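Local coordinates for protein probable mannosyltransferase KTR4 (Saccharomyces cerevisiae, PDB 5A07) that is a probable mannosyltransferase with a GT-A type glycosyltransferase fold, holding guanosine-5'-diphosphate and a manganese ion in its pocket, at residues K226-L231 with V324-L329; G101-T106 with V245-N250; F317-E322 with G353-R358. All blocks are in the same frame, centred on the assembly; numbering follows the deposited sequence.

Contact 1 (K226-L231 with V324-L329); sequences KYVWRL and VDLDFL
Val228 and Val324 pair through their backbones where strand 227-230 runs antiparallel to the end of strand 322-325. They are a hydrogen-bonded pair: Val228 N gives to Val324 O at 3.1 Å, and Val324 N returns the bond to Val228 O at 2.9 Å. Tyr227 and Asp325, next along, form a non-hydrogen-bonded pair, and beyond them Leu326 N reaches Lys226 O at 2.6 Å as the chain leaves the sheet. On its other side strand 227-230 bonds in parallel with strand 105-110, so this contact brings an antiparallel neighbour into the mixed central sheet of the GT-A fold.

The charged part gathers on Lys226. Its CG is anti to the backbone N (chi1 179°), the chain stays extended as far as CE, and the bend at chi4 brings NZ between two carboxylates. NZ sits 2.9 Å from Asp325 OD1, met on the syn side, and 2.6 Å from Asp327 OD2, which it approaches from well above the carboxylate plane. Asp325 OD1 has a second donor: Asp327 N comes in at 3.0 Å from the opposite face, Asp325 being the N-cap of a short, weakly bonded helix. A water bridges Asp325 OD2 to Tyr227 OH, and that hydroxyl also bonds to Asn250 of helix 245-251.

The apolar contacts are fewer. Tyr227 CE1 lies 3.8 Å from Asp325 CB, and Lys226 CG covers part of one face of the same ring. On the side of the sheet where the valines point, Val228 CG1 meets Leu326 CD1 at 3.9 Å, the two side chains crossing at about a right angle.

With one ammonium shared by two carboxylates, and one of these also an N-cap, both aspartates are probably kept ionised, which would leave Asp325 little freedom to rotate.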
loop_
_atom_site.group_PDB
_atom_site.type_symbol
_atom_site.label_atom_id
_atom_site.label_comp_id
_atom_site.label_asym_id
_atom_site.label_seq_id
_atom_site.Cartn_x
_atom_site.Cartn_y
_atom_site.Cartn_z
ATOM N N LYS B 226 -9.985 7.862 12.039
ATOM C CA LYS B 226 -8.568 7.669 12.238
ATOM C C LYS B 226 -7.974 6.595 11.277
ATOM O O LYS B 226 -6.797 6.689 10.877
ATOM C CB LYS B 226 -8.321 7.240 13.710
ATOM C CG LYS B 226 -6.849 6.987 14.044
ATOM C CD LYS B 226 -6.664 6.775 15.519
ATOM C CE LYS B 226 -5.264 6.319 15.901
ATOM N NZ LYS B 226 -4.188 7.198 15.424
ATOM N N TYR B 227 -8.802 5.604 10.898
ATOM C CA TYR B 227 -8.303 4.453 10.101
ATOM C C TYR B 227 -9.124 4.286 8.860
ATOM O O TYR B 227 -10.361 4.482 8.924
ATOM C CB TYR B 227 -8.435 3.192 10.883
ATOM C CG TYR B 227 -7.534 3.089 12.071
ATOM C CD1 TYR B 227 -6.165 2.834 11.918
ATOM C CD2 TYR B 227 -8.010 3.319 13.342
ATOM C CE1 TYR B 227 -5.329 2.757 12.988
ATOM C CE2 TYR B 227 -7.156 3.229 14.428
ATOM C CZ TYR B 227 -5.818 2.931 14.259
ATOM O OH TYR B 227 -4.938 2.871 15.368
ATOM N N VAL B 228 -8.469 3.825 7.786
ATOM C CA VAL B 228 -9.188 3.422 6.589
ATOM C C VAL B 228 -8.672 2.043 6.235
ATOM O O VAL B 228 -7.479 1.731 6.438
ATOM C CB VAL B 228 -9.066 4.358 5.361
ATOM C CG1 VAL B 228 -9.598 5.802 5.630
ATOM C CG2 VAL B 228 -7.690 4.413 4.880
ATOM N N TRP B 229 -9.578 1.216 5.727
ATOM C CA TRP B 229 -9.248 0.031 5.002
ATOM C C TRP B 229 -9.599 0.377 3.554
ATOM O O TRP B 229 -10.788 0.421 3.199
ATOM C CB TRP B 229 -10.095 -1.116 5.571
ATOM C CG TRP B 229 -9.854 -2.473 4.983
ATOM C CD1 TRP B 229 -9.580 -2.770 3.676
ATOM C CD2 TRP B 229 -9.939 -3.719 5.680
ATOM N NE1 TRP B 229 -9.431 -4.164 3.517
ATOM C CE2 TRP B 229 -9.646 -4.759 4.738
ATOM C CE3 TRP B 229 -10.234 -4.064 6.999
ATOM C CZ2 TRP B 229 -9.645 -6.103 5.103
ATOM C CZ3 TRP B 229 -10.158 -5.375 7.379
ATOM C CH2 TRP B 229 -9.858 -6.394 6.421
ATOM N N ARG B 230 -8.609 0.518 2.697
ATOM C CA ARG B 230 -8.807 0.695 1.272
ATOM C C ARG B 230 -9.226 -0.586 0.559
ATOM O O ARG B 230 -8.515 -1.589 0.624
ATOM C CB ARG B 230 -7.558 1.247 0.625
ATOM C CG ARG B 230 -7.641 1.449 -0.887
ATOM C CD ARG B 230 -6.416 2.226 -1.251
ATOM N NE ARG B 230 -6.164 2.227 -2.657
ATOM C CZ ARG B 230 -5.138 2.842 -3.196
ATOM N NH1 ARG B 230 -4.296 3.550 -2.460
ATOM N NH2 ARG B 230 -4.960 2.783 -4.487
ATOM N N LEU B 231 -10.338 -0.493 -0.186
ATOM C CA LEU B 231 -10.910 -1.569 -0.969
ATOM C C LEU B 231 -11.028 -1.136 -2.430
ATOM O O LEU B 231 -11.472 -0.018 -2.728
ATOM C CB LEU B 231 -12.302 -1.870 -0.446
ATOM C CG LEU B 231 -12.949 -3.082 -1.061
ATOM C CD1 LEU B 231 -12.237 -4.376 -0.675
ATOM C CD2 LEU B 231 -14.384 -3.118 -0.567
ATOM N N VAL B 324 -4.621 1.917 7.030
ATOM C CA VAL B 324 -3.763 3.072 7.290
ATOM C C VAL B 324 -4.316 3.942 8.422
ATOM O O VAL B 324 -5.525 4.204 8.540
ATOM C CB VAL B 324 -3.383 3.853 6.008
ATOM C CG1 VAL B 324 -4.578 4.244 5.231
ATOM C CG2 VAL B 324 -2.516 5.062 6.368
ATOM N N ASP B 325 -3.392 4.326 9.291
ATOM C CA ASP B 325 -3.620 5.249 10.377
ATOM C C ASP B 325 -3.473 6.641 9.774
ATOM O O ASP B 325 -2.382 7.102 9.450
ATOM C CB ASP B 325 -2.618 4.985 11.513
ATOM C CG ASP B 325 -2.821 5.880 12.769
ATOM O OD1 ASP B 325 -3.504 6.936 12.640
ATOM O OD2 ASP B 325 -2.329 5.485 13.873
ATOM N N LEU B 326 -4.610 7.313 9.585
ATOM C CA LEU B 326 -4.581 8.609 8.934
ATOM C C LEU B 326 -3.820 9.697 9.715
ATOM O O LEU B 326 -3.415 10.682 9.090
ATOM C CB LEU B 326 -5.989 9.133 8.635
ATOM C CG LEU B 326 -6.883 8.262 7.739
ATOM C CD1 LEU B 326 -8.203 8.945 7.442
ATOM C CD2 LEU B 326 -6.180 7.950 6.456
ATOM N N ASP B 327 -3.606 9.499 10.996
ATOM C CA ASP B 327 -2.730 10.415 11.780
ATOM C C ASP B 327 -1.326 10.481 11.164
ATOM O O ASP B 327 -0.701 11.515 11.220
ATOM C CB ASP B 327 -2.538 9.922 13.190
ATOM C CG ASP B 327 -3.765 10.077 14.075
ATOM O OD1 ASP B 327 -4.796 10.548 13.651
ATOM O OD2 ASP B 327 -3.655 9.780 15.289
ATOM N N PHE B 328 -0.812 9.379 10.575
ATOM C CA PHE B 328 0.451 9.484 9.916
ATOM C C PHE B 328 0.403 10.387 8.668
ATOM O O PHE B 328 1.257 11.233 8.452
ATOM C CB PHE B 328 1.058 8.076 9.608
ATOM C CG PHE B 328 2.309 8.153 8.851
ATOM C CD1 PHE B 328 3.485 8.642 9.442
ATOM C CD2 PHE B 328 2.349 7.808 7.511
ATOM C CE1 PHE B 328 4.662 8.755 8.712
ATOM C CE2 PHE B 328 3.526 7.910 6.789
ATOM C CZ PHE B 328 4.707 8.377 7.403
ATOM N N LEU B 329 -0.622 10.204 7.837
ATOM C CA LEU B 329 -0.726 10.964 6.603
ATOM C C LEU B 329 -0.964 12.463 6.916
ATOM O O LEU B 329 -0.649 13.316 6.111
ATOM C CB LEU B 329 -1.889 10.459 5.766
ATOM C CG LEU B 329 -1.840 8.966 5.350
ATOM C CD1 LEU B 329 -2.872 8.637 4.319
ATOM C CD2 LEU B 329 -0.486 8.578 4.867
HETATM O O HOH W 1 -2.391 3.222 14.848
#

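Contact 2 (G101-T106 with V245-N250); sequences GKAKGT and VFQFMN
Phe246 leans from helix 245-251 onto the loop and first residues of strand 105-110, its CB against Ala103 CB at 3.5 Å. CG lies anti to the carbonyl carbon (chi1 -60°), which starts the ring off toward Gly105. There CD2 is 3.8 Å from Gly105 CA and CE2 3.6 Å from the same atom; the bare glycine CA lets the ring come this near to the strand backbone. At the tip, CZ lies 3.7 Å from Thr106 O. Tyr136 adds an edge-to-face partner to the ring.

One residue further along the helix, Gln247 brings its amide to the same methyl. Its CD packs 3.9 Å from Ala103 CB, while NE2 finds its hydrogen-bond acceptor in Leu99 O, just upstream of segment 101-106. Ala103 N in turn bonds to Tyr136 OH. The contact thus seats a helix of this GT-A fold on the entry to one of its parallel central strands.

No hydrogen bond joins the two segments directly: they meet by van der Waals packing, the Phe246 ring against the Gly105-Thr106 backbone and the Ala103 methyl against Phe246 CB and the end of Gln247, while Gln247 NE2 and Ala103 N bond to neighbours.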
loop_
_atom_site.group_PDB
_atom_site.type_symbol
_atom_site.label_atom_id
_atom_site.label_comp_id
_atom_site.label_asym_id
_atom_site.label_seq_id
_atom_site.Cartn_x
_atom_site.Cartn_y
_atom_site.Cartn_z
ATOM N N GLY B 101 -15.875 -3.076 16.825
ATOM C CA GLY B 101 -16.624 -2.137 16.000
ATOM C C GLY B 101 -16.411 -0.722 16.413
ATOM O O GLY B 101 -16.976 0.168 15.779
ATOM N N LYS B 102 -15.630 -0.469 17.456
ATOM C CA LYS B 102 -15.614 0.878 18.042
ATOM C C LYS B 102 -14.468 1.707 17.620
ATOM O O LYS B 102 -14.400 2.845 18.036
ATOM C CB LYS B 102 -15.573 0.855 19.582
ATOM C CG LYS B 102 -16.639 0.011 20.253
ATOM C CD LYS B 102 -17.988 0.129 19.558
ATOM C CE LYS B 102 -18.719 1.328 20.052
ATOM N NZ LYS B 102 -19.301 0.890 21.343
ATOM N N ALA B 103 -13.548 1.199 16.794
ATOM C CA ALA B 103 -12.528 2.054 16.300
ATOM C C ALA B 103 -13.105 3.086 15.396
ATOM O O ALA B 103 -14.179 2.904 14.790
ATOM C CB ALA B 103 -11.463 1.234 15.595
ATOM N N LYS B 104 -12.418 4.216 15.257
ATOM C CA LYS B 104 -12.872 5.242 14.321
ATOM C C LYS B 104 -12.333 4.949 12.893
ATOM O O LYS B 104 -11.359 5.544 12.437
ATOM C CB LYS B 104 -12.391 6.649 14.714
ATOM C CG LYS B 104 -12.591 7.014 16.131
ATOM C CD LYS B 104 -13.968 7.304 16.486
ATOM C CE LYS B 104 -13.959 8.366 17.610
ATOM N NZ LYS B 104 -15.228 8.153 18.365
ATOM N N GLY B 105 -13.000 4.014 12.222
ATOM C CA GLY B 105 -12.496 3.469 11.000
ATOM C C GLY B 105 -13.605 3.263 10.002
ATOM O O GLY B 105 -14.789 3.125 10.402
ATOM N N THR B 106 -13.206 3.242 8.723
ATOM C CA THR B 106 -14.119 3.003 7.632
ATOM C C THR B 106 -13.411 2.170 6.588
ATOM O O THR B 106 -12.188 2.258 6.437
ATOM C CB THR B 106 -14.634 4.308 7.030
ATOM O OG1 THR B 106 -15.705 4.087 6.110
ATOM C CG2 THR B 106 -13.505 5.108 6.391
ATOM N N VAL B 245 -9.609 -5.570 13.162
ATOM C CA VAL B 245 -8.350 -5.221 12.558
ATOM C C VAL B 245 -7.912 -3.835 12.934
ATOM O O VAL B 245 -6.765 -3.613 13.299
ATOM C CB VAL B 245 -8.440 -5.376 11.016
ATOM C CG1 VAL B 245 -7.247 -4.810 10.294
ATOM C CG2 VAL B 245 -8.539 -6.844 10.660
ATOM N N PHE B 246 -8.834 -2.891 12.898
ATOM C CA PHE B 246 -8.490 -1.527 13.373
ATOM C C PHE B 246 -8.083 -1.508 14.837
ATOM O O PHE B 246 -7.129 -0.812 15.212
ATOM C CB PHE B 246 -9.626 -0.536 13.129
ATOM C CG PHE B 246 -10.038 -0.364 11.704
ATOM C CD1 PHE B 246 -9.130 -0.247 10.699
ATOM C CD2 PHE B 246 -11.360 -0.186 11.379
ATOM C CE1 PHE B 246 -9.517 0.006 9.408
ATOM C CE2 PHE B 246 -11.750 0.035 10.054
ATOM C CZ PHE B 246 -10.807 0.132 9.072
ATOM N N GLN B 247 -8.763 -2.249 15.662
ATOM C CA GLN B 247 -8.390 -2.295 17.107
ATOM C C GLN B 247 -7.046 -2.991 17.294
ATOM O O GLN B 247 -6.315 -2.622 18.188
ATOM C CB GLN B 247 -9.485 -2.964 18.001
ATOM C CG GLN B 247 -10.799 -2.195 18.020
ATOM C CD GLN B 247 -10.755 -0.866 18.785
ATOM O OE1 GLN B 247 -9.756 -0.211 18.823
ATOM N NE2 GLN B 247 -11.880 -0.492 19.395
ATOM N N PHE B 248 -6.730 -4.015 16.478
ATOM C CA PHE B 248 -5.425 -4.601 16.508
ATOM C C PHE B 248 -4.353 -3.582 16.197
ATOM O O PHE B 248 -3.326 -3.472 16.899
ATOM C CB PHE B 248 -5.334 -5.795 15.556
ATOM C CG PHE B 248 -3.949 -6.231 15.291
ATOM C CD1 PHE B 248 -3.314 -7.100 16.151
ATOM C CD2 PHE B 248 -3.249 -5.738 14.178
ATOM C CE1 PHE B 248 -1.984 -7.476 15.964
ATOM C CE2 PHE B 248 -1.924 -6.136 13.942
ATOM C CZ PHE B 248 -1.278 -6.988 14.851
ATOM N N MET B 249 -4.607 -2.761 15.196
ATOM C CA MET B 249 -3.626 -1.716 14.805
ATOM C C MET B 249 -3.402 -0.743 15.975
ATOM O O MET B 249 -2.267 -0.354 16.300
ATOM C CB MET B 249 -4.109 -0.880 13.609
ATOM C CG MET B 249 -4.476 -1.575 12.314
ATOM S SD MET B 249 -3.067 -2.303 11.601
ATOM C CE MET B 249 -2.349 -0.843 10.788
ATOM N N ASN B 250 -4.490 -0.295 16.528
ATOM C CA ASN B 250 -4.437 0.686 17.585
ATOM C C ASN B 250 -3.748 0.119 18.830
ATOM O O ASN B 250 -2.828 0.742 19.386
ATOM C CB ASN B 250 -5.857 1.120 17.956
ATOM C CG ASN B 250 -5.842 2.337 18.817
ATOM O OD1 ASN B 250 -5.579 3.421 18.365
ATOM N ND2 ASN B 250 -6.016 2.126 20.085
#

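Contact 3 (F317-E322 with G353-R358); sequences FWTNFE and GDAPVR
Thr319 lies over Ala355 at the start of helix 354-365, its CG2 3.6 Å from Ala355 CA. The torsion chi1, 55°, places OG1 between the backbone N and the carbonyl carbon, and from there the hydroxyl donates to Asp354 OD2 at 2.7 Å, coming from above the carboxylate plane. Ala355 CB lies beside it, 3.5 Å from Thr319 OG1 and equally close to Phe317 O. The side chains of Thr319 and Asp354 run antiparallel alongside one another.

The segment carrying Thr319 is the tight connection between strands 316-317 and 322-325, both antiparallel partners of strand 256-262 in the central sheet, and a type I beta turn from Trp318 to Phe321 carries the chain from one to the other. Within it Asn320 ND2 sits over the centre of the Trp318 ring. Gly353 is the N-cap of the opposing helix, and this helix start lies near the nucleotide pocket of the GT-A fold, the Asp354 side chain touching Met208, which lines it.

Glu322, at the far end of the connection, meets Arg358 one turn down the helix in a side-on, two-bond salt bridge. Arg358 NE gives to Glu322 OE1 at 2.8 Å, almost perfectly straight at 178°, and Arg358 NH2 gives to the syn lone pair of Glu322 OE2, also at 2.8 Å. The two side chains cross at about a right angle, yet carboxylate and guanidinium are nearly coplanar, 24° apart. Further bonds fix both groups: Tyr256 OH meets Glu322 OE1, while Arg358 NH1 bonds to Tyr212 O and Tyr334 OH. Glu322 OE2 and Asp354 OD2, of like charge, stand 4.8 Å apart.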
loop_
_atom_site.group_PDB
_atom_site.type_symbol
_atom_site.label_atom_id
_atom_site.label_comp_id
_atom_site.label_asym_id
_atom_site.label_seq_id
_atom_site.Cartn_x
_atom_site.Cartn_y
_atom_site.Cartn_z
ATOM N N PHE B 317 4.832 -0.979 -0.886
ATOM C CA PHE B 317 3.633 -1.702 -0.441
ATOM C C PHE B 317 2.634 -1.557 -1.580
ATOM O O PHE B 317 2.480 -0.477 -2.129
ATOM C CB PHE B 317 3.069 -1.110 0.829
ATOM C CG PHE B 317 4.112 -0.947 1.900
ATOM C CD1 PHE B 317 4.694 -2.079 2.456
ATOM C CD2 PHE B 317 4.512 0.305 2.332
ATOM C CE1 PHE B 317 5.739 -1.964 3.380
ATOM C CE2 PHE B 317 5.502 0.425 3.266
ATOM C CZ PHE B 317 6.109 -0.705 3.785
ATOM N N TRP B 318 1.919 -2.636 -1.878
ATOM C CA TRP B 318 0.984 -2.607 -3.003
ATOM C C TRP B 318 -0.368 -2.141 -2.551
ATOM O O TRP B 318 -1.223 -2.939 -2.093
ATOM C CB TRP B 318 0.899 -3.984 -3.616
ATOM C CG TRP B 318 0.470 -3.937 -5.097
ATOM C CD1 TRP B 318 0.741 -2.969 -5.999
ATOM C CD2 TRP B 318 -0.251 -4.943 -5.772
ATOM N NE1 TRP B 318 0.220 -3.336 -7.257
ATOM C CE2 TRP B 318 -0.390 -4.544 -7.120
ATOM C CE3 TRP B 318 -0.843 -6.129 -5.367
ATOM C CZ2 TRP B 318 -1.098 -5.291 -8.029
ATOM C CZ3 TRP B 318 -1.494 -6.899 -6.319
ATOM C CH2 TRP B 318 -1.591 -6.480 -7.619
ATOM N N THR B 319 -0.563 -0.859 -2.700
ATOM C CA THR B 319 -1.610 -0.126 -1.981
ATOM C C THR B 319 -3.066 -0.402 -2.399
ATOM O O THR B 319 -3.969 0.136 -1.791
ATOM C CB THR B 319 -1.391 1.409 -2.106
ATOM O OG1 THR B 319 -1.312 1.738 -3.488
ATOM C CG2 THR B 319 -0.073 1.800 -1.355
ATOM N N ASN B 320 -3.338 -1.231 -3.416
ATOM C CA ASN B 320 -4.737 -1.550 -3.661
ATOM C C ASN B 320 -5.436 -2.092 -2.431
ATOM O O ASN B 320 -6.642 -1.988 -2.296
ATOM C CB ASN B 320 -4.936 -2.400 -4.909
ATOM C CG ASN B 320 -4.108 -3.680 -4.933
ATOM O OD1 ASN B 320 -4.295 -4.559 -4.121
ATOM N ND2 ASN B 320 -3.265 -3.797 -5.913
ATOM N N PHE B 321 -4.685 -2.769 -1.576
ATOM C CA PHE B 321 -5.088 -3.063 -0.185
ATOM C C PHE B 321 -4.196 -2.251 0.728
ATOM O O PHE B 321 -2.992 -2.242 0.543
ATOM C CB PHE B 321 -4.832 -4.545 0.130
ATOM C CG PHE B 321 -4.929 -4.892 1.626
ATOM C CD1 PHE B 321 -3.865 -4.644 2.482
ATOM C CD2 PHE B 321 -6.062 -5.377 2.151
ATOM C CE1 PHE B 321 -3.939 -4.956 3.840
ATOM C CE2 PHE B 321 -6.167 -5.664 3.481
ATOM C CZ PHE B 321 -5.119 -5.453 4.340
ATOM N N GLU B 322 -4.755 -1.507 1.664
ATOM C CA GLU B 322 -3.911 -0.932 2.720
ATOM C C GLU B 322 -4.818 -0.641 3.934
ATOM O O GLU B 322 -6.013 -0.317 3.763
ATOM C CB GLU B 322 -3.110 0.266 2.241
ATOM C CG GLU B 322 -3.945 1.393 1.668
ATOM C CD GLU B 322 -3.160 2.582 1.146
ATOM O OE1 GLU B 322 -1.928 2.781 1.395
ATOM O OE2 GLU B 322 -3.819 3.391 0.483
ATOM N N GLY B 353 2.995 6.732 -8.991
ATOM C CA GLY B 353 1.892 6.061 -8.303
ATOM C C GLY B 353 1.784 6.410 -6.838
ATOM O O GLY B 353 2.774 6.785 -6.180
ATOM N N ASP B 354 0.581 6.288 -6.308
ATOM C CA ASP B 354 0.386 6.459 -4.873
ATOM C C ASP B 354 1.213 5.437 -4.041
ATOM O O ASP B 354 1.631 5.736 -2.946
ATOM C CB ASP B 354 -1.052 6.458 -4.464
ATOM C CG ASP B 354 -1.774 5.138 -4.781
ATOM O OD1 ASP B 354 -2.152 4.900 -5.924
ATOM O OD2 ASP B 354 -1.957 4.369 -3.835
ATOM N N ALA B 355 1.408 4.248 -4.590
ATOM C CA ALA B 355 2.107 3.172 -3.888
ATOM C C ALA B 355 3.597 3.512 -3.574
ATOM O O ALA B 355 3.967 3.551 -2.405
ATOM C CB ALA B 355 1.951 1.883 -4.632
ATOM N N PRO B 356 4.403 3.894 -4.570
ATOM C CA PRO B 356 5.775 4.310 -4.195
ATOM C C PRO B 356 5.863 5.532 -3.329
ATOM O O PRO B 356 6.714 5.633 -2.454
ATOM C CB PRO B 356 6.499 4.470 -5.563
ATOM C CG PRO B 356 5.369 4.647 -6.568
ATOM C CD PRO B 356 4.214 3.846 -6.030
ATOM N N VAL B 357 4.990 6.500 -3.563
ATOM C CA VAL B 357 4.957 7.699 -2.760
ATOM C C VAL B 357 4.613 7.435 -1.330
ATOM O O VAL B 357 5.296 7.901 -0.396
ATOM C CB VAL B 357 3.981 8.727 -3.380
ATOM C CG1 VAL B 357 3.700 9.913 -2.446
ATOM C CG2 VAL B 357 4.515 9.189 -4.730
ATOM N N ARG B 358 3.517 6.713 -1.095
ATOM C CA ARG B 358 3.161 6.325 0.293
ATOM C C ARG B 358 4.304 5.537 0.950
ATOM O O ARG B 358 4.613 5.745 2.142
ATOM C CB ARG B 358 1.878 5.438 0.264
ATOM C CG ARG B 358 1.426 4.931 1.610
ATOM C CD ARG B 358 0.270 5.725 2.123
ATOM N NE ARG B 358 -0.955 5.439 1.362
ATOM C CZ ARG B 358 -1.627 6.332 0.640
ATOM N NH1 ARG B 358 -1.224 7.624 0.590
ATOM N NH2 ARG B 358 -2.734 5.957 0.022
#

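How the contacts relate
Segment 226-231 joins the three contacts. Contacts 1 and 2, with centres 10 Å apart, share the sheet: Lys226 N bonds to Lys104 O at 2.7 Å, and Tyr227 CB packs on Phe246 CD1 at 3.5 Å. Toward contact 3, whose centre is 12 Å from that of contact 1, the segment sends Arg230, whose NH1 makes salt bridges to Asp354 OD2 at 2.8 Å and Glu322 OE2 at 3.0 Å, while its NH2 makes one to the manganese-binding Glu232. Contacts 2 and 3 do not touch. Distance from the nucleotide pocket grows accordingly: GDP is about 6 Å from the side chain of Asp354, about 12 Å from that of Val228 and about 14 Å from that of Thr106.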